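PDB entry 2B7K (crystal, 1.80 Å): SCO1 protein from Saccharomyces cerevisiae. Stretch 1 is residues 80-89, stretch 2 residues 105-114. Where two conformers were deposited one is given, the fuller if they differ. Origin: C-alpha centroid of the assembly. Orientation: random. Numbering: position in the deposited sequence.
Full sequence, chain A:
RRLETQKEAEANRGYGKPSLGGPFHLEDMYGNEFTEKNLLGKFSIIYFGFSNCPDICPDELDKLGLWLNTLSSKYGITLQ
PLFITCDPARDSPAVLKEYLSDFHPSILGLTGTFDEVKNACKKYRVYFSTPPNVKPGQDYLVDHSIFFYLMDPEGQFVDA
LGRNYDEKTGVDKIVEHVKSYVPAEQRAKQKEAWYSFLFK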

ATOM      1  N   GLN A  80       7.575   3.356  -1.215  1.00 14.15           N
ATOM      2  CA  GLN A  80       6.542   4.349  -0.926  1.00 13.36           C
ATOM      3  C   GLN A  80       5.362   3.517  -0.430  1.00 11.68           C
ATOM      4  O   GLN A  80       4.567   3.025  -1.228  1.00 12.54           O
ATOM      5  CB  GLN A  80       6.120   5.115  -2.190  1.00 14.12           C
ATOM      6  CG  GLN A  80       4.882   5.994  -1.948  1.00 15.71           C
ATOM      7  CD  GLN A  80       4.574   6.946  -3.089  1.00 17.74           C
ATOM      8  OE1 GLN A  80       4.506   8.161  -2.888  1.00 20.24           O
ATOM      9  NE2 GLN A  80       4.377   6.403  -4.287  1.00 16.54           N
ATOM     10  N   PRO A  81       5.249   3.331   0.893  1.00 13.06           N
ATOM     11  CA  PRO A  81       4.152   2.542   1.461  1.00 14.68           C
ATOM     12  C   PRO A  81       2.878   3.356   1.582  1.00 14.23           C
ATOM     13  O   PRO A  81       2.885   4.468   2.119  1.00 13.73           O
ATOM     14  CB  PRO A  81       4.706   2.102   2.811  1.00 14.17           C
ATOM     15  CG  PRO A  81       5.551   3.259   3.208  1.00 14.89           C
ATOM     16  CD  PRO A  81       6.220   3.717   1.932  1.00 15.56           C
ATOM     17  N   LEU A  82       1.783   2.790   1.083  1.00 12.26           N
ATOM     18  CA  LEU A  82       0.497   3.475   1.097  1.00 11.35           C
ATOM     19  C   LEU A  82      -0.592   2.611   1.709  1.00 11.29           C
ATOM     20  O   LEU A  82      -0.726   1.438   1.361  1.00 13.45           O
ATOM     21  CB  LEU A  82       0.090   3.839  -0.338  1.00 11.02           C
ATOM     22  CG  LEU A  82       1.109   4.675  -1.117  1.00 13.54           C
ATOM     23  CD1 LEU A  82       0.721   4.738  -2.593  1.00 13.39           C
ATOM     24  CD2 LEU A  82       1.172   6.070  -0.511  1.00 13.37           C
ATOM     25  N   PHE A  83      -1.350   3.196   2.633  1.00 10.90           N
ATOM     26  CA  PHE A  83      -2.469   2.510   3.270  1.00 12.18           C
ATOM     27  C   PHE A  83      -3.731   3.181   2.742  1.00 11.94           C
ATOM     28  O   PHE A  83      -3.994   4.342   3.043  1.00 12.66           O
ATOM     29  CB  PHE A  83      -2.418   2.661   4.789  1.00 13.46           C
ATOM     30  CG  PHE A  83      -3.590   2.028   5.502  1.00 15.57           C
ATOM     31  CD1 PHE A  83      -4.446   2.801   6.281  1.00 17.13           C
ATOM     32  CD2 PHE A  83      -3.832   0.662   5.398  1.00 16.11           C
ATOM     33  CE1 PHE A  83      -5.535   2.214   6.952  1.00 19.70           C
ATOM     34  CE2 PHE A  83      -4.911   0.065   6.062  1.00 18.15           C
ATOM     35  CZ  PHE A  83      -5.763   0.840   6.839  1.00 17.32           C
ATOM     36  N   ILE A  84      -4.503   2.461   1.941  1.00 11.65           N
ATOM     37  CA  ILE A  84      -5.725   3.031   1.388  1.00 11.47           C
ATOM     38  C   ILE A  84      -6.927   2.455   2.117  1.00 12.54           C
ATOM     39  O   ILE A  84      -7.109   1.238   2.167  1.00 12.22           O
ATOM     40  CB  ILE A  84      -5.859   2.727  -0.120  1.00 12.76           C
ATOM     41  CG1 ILE A  84      -4.633   3.262  -0.869  1.00 15.30           C
ATOM     42  CG2 ILE A  84      -7.121   3.390  -0.669  1.00 14.91           C
ATOM     43  CD1 ILE A  84      -4.709   3.087  -2.379  1.00 15.74           C
ATOM     44  N   THR A  85      -7.754   3.329   2.678  1.00 12.21           N
ATOM     45  CA  THR A  85      -8.925   2.859   3.401  1.00 14.01           C
ATOM     46  C   THR A  85     -10.049   2.465   2.455  1.00 16.56           C
ATOM     47  O   THR A  85     -10.180   3.017   1.358  1.00 16.30           O
ATOM     48  CB  THR A  85      -9.471   3.928   4.376  1.00 16.23           C
ATOM     49  OG1 THR A  85     -10.558   3.371   5.137  1.00 17.58           O
ATOM     50  CG2 THR A  85      -9.977   5.150   3.606  1.00 16.75           C
ATOM     51  N   CYS A  86     -10.791   1.442   2.913  0.60 15.50           N
ATOM     52  CA  CYS A  86     -11.979   0.982   2.205  0.60 18.25           C
ATOM     53  C   CYS A  86     -13.249   1.403   2.936  0.60 16.95           C
ATOM     54  O   CYS A  86     -14.326   0.982   2.612  0.60 18.88           O
ATOM     55  CB  CYS A  86     -11.951  -0.542   2.052  0.60 22.36           C
ATOM     56  SG  CYS A  86     -10.608  -1.163   1.015  0.60 33.91           S
ATOM     57  N   ASP A  87     -13.054   2.237   3.935  1.00 14.67           N
ATOM     58  CA  ASP A  87     -14.167   2.703   4.766  1.00 17.05           C
ATOM     59  C   ASP A  87     -14.124   4.234   4.859  1.00 17.59           C
ATOM     60  O   ASP A  87     -13.819   4.803   5.905  1.00 17.11           O
ATOM     61  CB  ASP A  87     -14.087   2.073   6.161  1.00 22.30           C
ATOM     62  CG  ASP A  87     -15.231   2.510   7.075  1.00 25.70           C
ATOM     63  OD1 ASP A  87     -16.235   3.042   6.560  1.00 28.32           O
ATOM     64  OD2 ASP A  87     -15.126   2.315   8.305  1.00 25.84           O
ATOM     65  N   PRO A  88     -14.436   4.915   3.749  1.00 24.12           N
ATOM     66  CA  PRO A  88     -14.439   6.378   3.669  1.00 27.08           C
ATOM     67  C   PRO A  88     -15.403   7.066   4.632  1.00 27.41           C
ATOM     68  O   PRO A  88     -15.258   8.255   4.913  1.00 28.32           O
ATOM     69  CB  PRO A  88     -14.793   6.636   2.205  1.00 25.39           C
ATOM     70  CG  PRO A  88     -15.658   5.470   1.864  1.00 26.46           C
ATOM     71  CD  PRO A  88     -14.894   4.327   2.479  1.00 25.02           C
ATOM     72  N   ALA A  89     -16.379   6.319   5.140  1.00 24.01           N
ATOM     73  CA  ALA A  89     -17.360   6.883   6.064  1.00 22.79           C
ATOM     74  C   ALA A  89     -16.746   7.278   7.400  1.00 21.34           C
ATOM     75  O   ALA A  89     -17.090   8.321   7.964  1.00 21.50           O
ATOM     76  CB  ALA A  89     -18.497   5.893   6.285  1.00 24.88           C
ATOM     77  N   PRO A 105       6.317   4.924  10.542  1.00 19.50           N
ATOM     78  CA  PRO A 105       6.132   6.332  10.166  1.00 20.23           C
ATOM     79  C   PRO A 105       6.104   6.642   8.670  1.00 18.65           C
ATOM     80  O   PRO A 105       5.586   7.678   8.271  1.00 20.01           O
ATOM     81  CB  PRO A 105       7.304   7.036  10.858  1.00 26.35           C
ATOM     82  CG  PRO A 105       7.647   6.114  12.002  1.00 29.81           C
ATOM     83  CD  PRO A 105       7.530   4.765  11.362  1.00 25.74           C
ATOM     84  N   SER A 106       6.672   5.762   7.850  1.00 17.05           N
ATOM     85  CA  SER A 106       6.706   5.987   6.407  1.00 17.34           C
ATOM     86  C   SER A 106       5.381   5.687   5.715  1.00 16.59           C
ATOM     87  O   SER A 106       5.137   6.145   4.595  1.00 16.92           O
ATOM     88  CB  SER A 106       7.805   5.145   5.756  1.00 22.36           C
ATOM     89  OG  SER A 106       9.084   5.668   6.059  1.00 27.93           O
ATOM     90  N   ILE A 107       4.531   4.917   6.380  1.00 14.23           N
ATOM     91  CA  ILE A 107       3.241   4.562   5.806  1.00 12.63           C
ATOM     92  C   ILE A 107       2.356   5.799   5.683  1.00 13.12           C
ATOM     93  O   ILE A 107       2.143   6.532   6.648  1.00 14.75           O
ATOM     94  CB  ILE A 107       2.532   3.491   6.664  1.00 13.46           C
ATOM     95  CG1 ILE A 107       3.413   2.237   6.766  1.00 12.99           C
ATOM     96  CG2 ILE A 107       1.190   3.125   6.034  1.00 15.14           C
ATOM     97  CD1 ILE A 107       2.928   1.227   7.803  1.00 14.82           C
ATOM     98  N   LEU A 108       1.857   6.042   4.479  1.00 11.99           N
ATOM     99  CA  LEU A 108       1.002   7.202   4.251  1.00 12.76           C
ATOM    100  C   LEU A 108      -0.422   6.748   4.021  1.00 11.73           C
ATOM    101  O   LEU A 108      -0.685   5.941   3.123  1.00 12.16           O
ATOM    102  CB  LEU A 108       1.490   7.987   3.036  1.00 14.78           C
ATOM    103  CG  LEU A 108       0.724   9.266   2.676  1.00 16.04           C
ATOM    104  CD1 LEU A 108       0.882  10.305   3.781  1.00 16.47           C
ATOM    105  CD2 LEU A 108       1.250   9.805   1.352  1.00 16.54           C
ATOM    106  N   GLY A 109      -1.341   7.281   4.818  1.00 14.47           N
ATOM    107  CA  GLY A 109      -2.738   6.917   4.675  1.00 14.61           C
ATOM    108  C   GLY A 109      -3.425   7.736   3.597  1.00 14.02           C
ATOM    109  O   GLY A 109      -3.212   8.952   3.505  1.00 14.14           O
ATOM    110  N   LEU A 110      -4.229   7.071   2.768  1.00 11.85           N
ATOM    111  CA  LEU A 110      -4.967   7.751   1.700  1.00 12.20           C
ATOM    112  C   LEU A 110      -6.454   7.513   1.891  1.00 11.84           C
ATOM    113  O   LEU A 110      -6.872   6.415   2.256  1.00 11.87           O
ATOM    114  CB  LEU A 110      -4.581   7.216   0.317  1.00 11.72           C
ATOM    115  CG  LEU A 110      -3.118   7.246  -0.122  1.00 11.10           C
ATOM    116  CD1 LEU A 110      -3.023   6.813  -1.583  1.00 15.49           C
ATOM    117  CD2 LEU A 110      -2.546   8.655   0.052  1.00 14.17           C
ATOM    118  N   THR A 111      -7.248   8.541   1.632  1.00 10.48           N
ATOM    119  CA  THR A 111      -8.690   8.417   1.759  1.00 12.04           C
ATOM    120  C   THR A 111      -9.340   9.395   0.790  1.00 12.72           C
ATOM    121  O   THR A 111      -8.656  10.024  -0.014  1.00 13.98           O
ATOM    122  CB  THR A 111      -9.164   8.710   3.199  1.00 15.19           C
ATOM    123  OG1 THR A 111     -10.580   8.488   3.292  1.00 17.16           O
ATOM    124  CG2 THR A 111      -8.849  10.145   3.593  1.00 17.52           C
ATOM    125  N   GLY A 112     -10.657   9.518   0.862  1.00 15.75           N
ATOM    126  CA  GLY A 112     -11.344  10.428  -0.035  1.00 15.38           C
ATOM    127  C   GLY A 112     -12.841  10.276   0.100  1.00 15.65           C
ATOM    128  O   GLY A 112     -13.326   9.776   1.111  1.00 14.32           O
ATOM    129  N   THR A 113     -13.574  10.713  -0.914  1.00 16.37           N
ATOM    130  CA  THR A 113     -15.025  10.597  -0.888  1.00 16.43           C
ATOM    131  C   THR A 113     -15.380   9.151  -1.207  1.00 17.28           C
ATOM    132  O   THR A 113     -14.527   8.379  -1.637  1.00 16.51           O
ATOM    133  CB  THR A 113     -15.663  11.496  -1.945  1.00 14.80           C
ATOM    134  OG1 THR A 113     -15.155  11.138  -3.231  1.00 14.66           O
ATOM    135  CG2 THR A 113     -15.352  12.962  -1.666  1.00 16.03           C
ATOM    136  N   PHE A 114     -16.636   8.780  -0.989  1.00 17.35           N
ATOM    137  CA  PHE A 114     -17.072   7.421  -1.288  1.00 18.54           C
ATOM    138  C   PHE A 114     -16.749   7.083  -2.738  1.00 17.67           C
ATOM    139  O   PHE A 114     -16.228   6.010  -3.038  1.00 18.55           O
ATOM    140  CB  PHE A 114     -18.582   7.275  -1.077  1.00 19.33           C
ATOM    141  CG  PHE A 114     -18.973   6.942   0.328  1.00 22.83           C
ATOM    142  CD1 PHE A 114     -19.885   5.919   0.578  1.00 25.78           C
ATOM    143  CD2 PHE A 114     -18.451   7.650   1.402  1.00 23.80           C
ATOM    144  CE1 PHE A 114     -20.267   5.609   1.878  1.00 27.19           C
ATOM    145  CE2 PHE A 114     -18.828   7.348   2.707  1.00 26.28           C
ATOM    146  CZ  PHE A 114     -19.737   6.326   2.944  1.00 26.82           C
TER
HETATM  147  O   HOH W   1       4.625   6.695   1.697  1.00 20.13           O
HETATM  148  O   HOH W   2     -15.152  10.335   2.826  1.00 28.86           O

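This is a parallel pairing of two neighbouring β-strands, 80-85 and 108-111, held by four backbone hydrogen bonds, packed with aliphatic side chains, and finished beyond the strands by a proline set against an aromatic ring. The first rule is register. Leu82 bridges Leu108, Phe83 bridges Gly109 and Ile84 bridges Leu110, with CA-CA separations between 4.6 and 4.9 Å, and the hydrogen bonds weave between the strands as parallel strands require. Leu108 uses both its polar backbone atoms: its N donates to Pro81 O (3.0 Å), and its O accepts from Phe83 N (2.9 Å). The pattern then repeats two residues on, where Leu110 N donates to Phe83 O (2.8 Å) and Leu110 O accepts from Thr85 N (3.2 Å). All four are close to straight, with angles at hydrogen of 163° to 171°. Between them, CA-H...O contacts from Leu82 CA to Leu108 O (3.4 Å) and from Gly109 CA to Phe83 O (3.3 Å) add to the fit of the backbones.

The second rule is alternation. Leu82, Ile84, Leu108 and Leu110 share one face of the sheet, and Leu110 reaches both neighbours across the gap: its CD1 lies 4.0 Å from Ile84 CG1 and 4.4 Å from Leu82 CD2. Leu82 CD2 also rests 4.0 Å from Leu108 CB. Phe83 points to the other face, where its bridge partner Gly109 has no side chain; its side-chain contact is instead with Ile107, two residues before Gly109, with Phe83 CB 3.8 Å from Ile107 CG2. The end of the Phe83 side chain leads away from the second stretch.

Pro81 has no N-H to offer, yet its carbonyl serves twice, accepting from Leu108 N and from water 1 (2.9 Å from Pro81 O to the water O). The same water donates to Ser106 O at 3.0 Å, tying the two stretches together just before the second strand begins. Pro81 CG also sits 3.2 Å from Ser106 O.

At the far end the ladder gives way to side-chain packing. Thr85 CG2 approaches Thr111 OG1 at 3.4 Å, while Thr85 OG1 accepts from Asp87 N (3.0 Å), bracing the turn out of the strand. Pro88 then lies over one face of the Phe114 ring, its CG 3.9 Å from the ring centroid in a CH-pi contact, and Ala89 CB meets Phe114 CZ at 3.6 Å. Water 2 donates to Pro88 O (2.9 Å from the water O) and Gly112 O (2.6 Å), a second bridge between backbones.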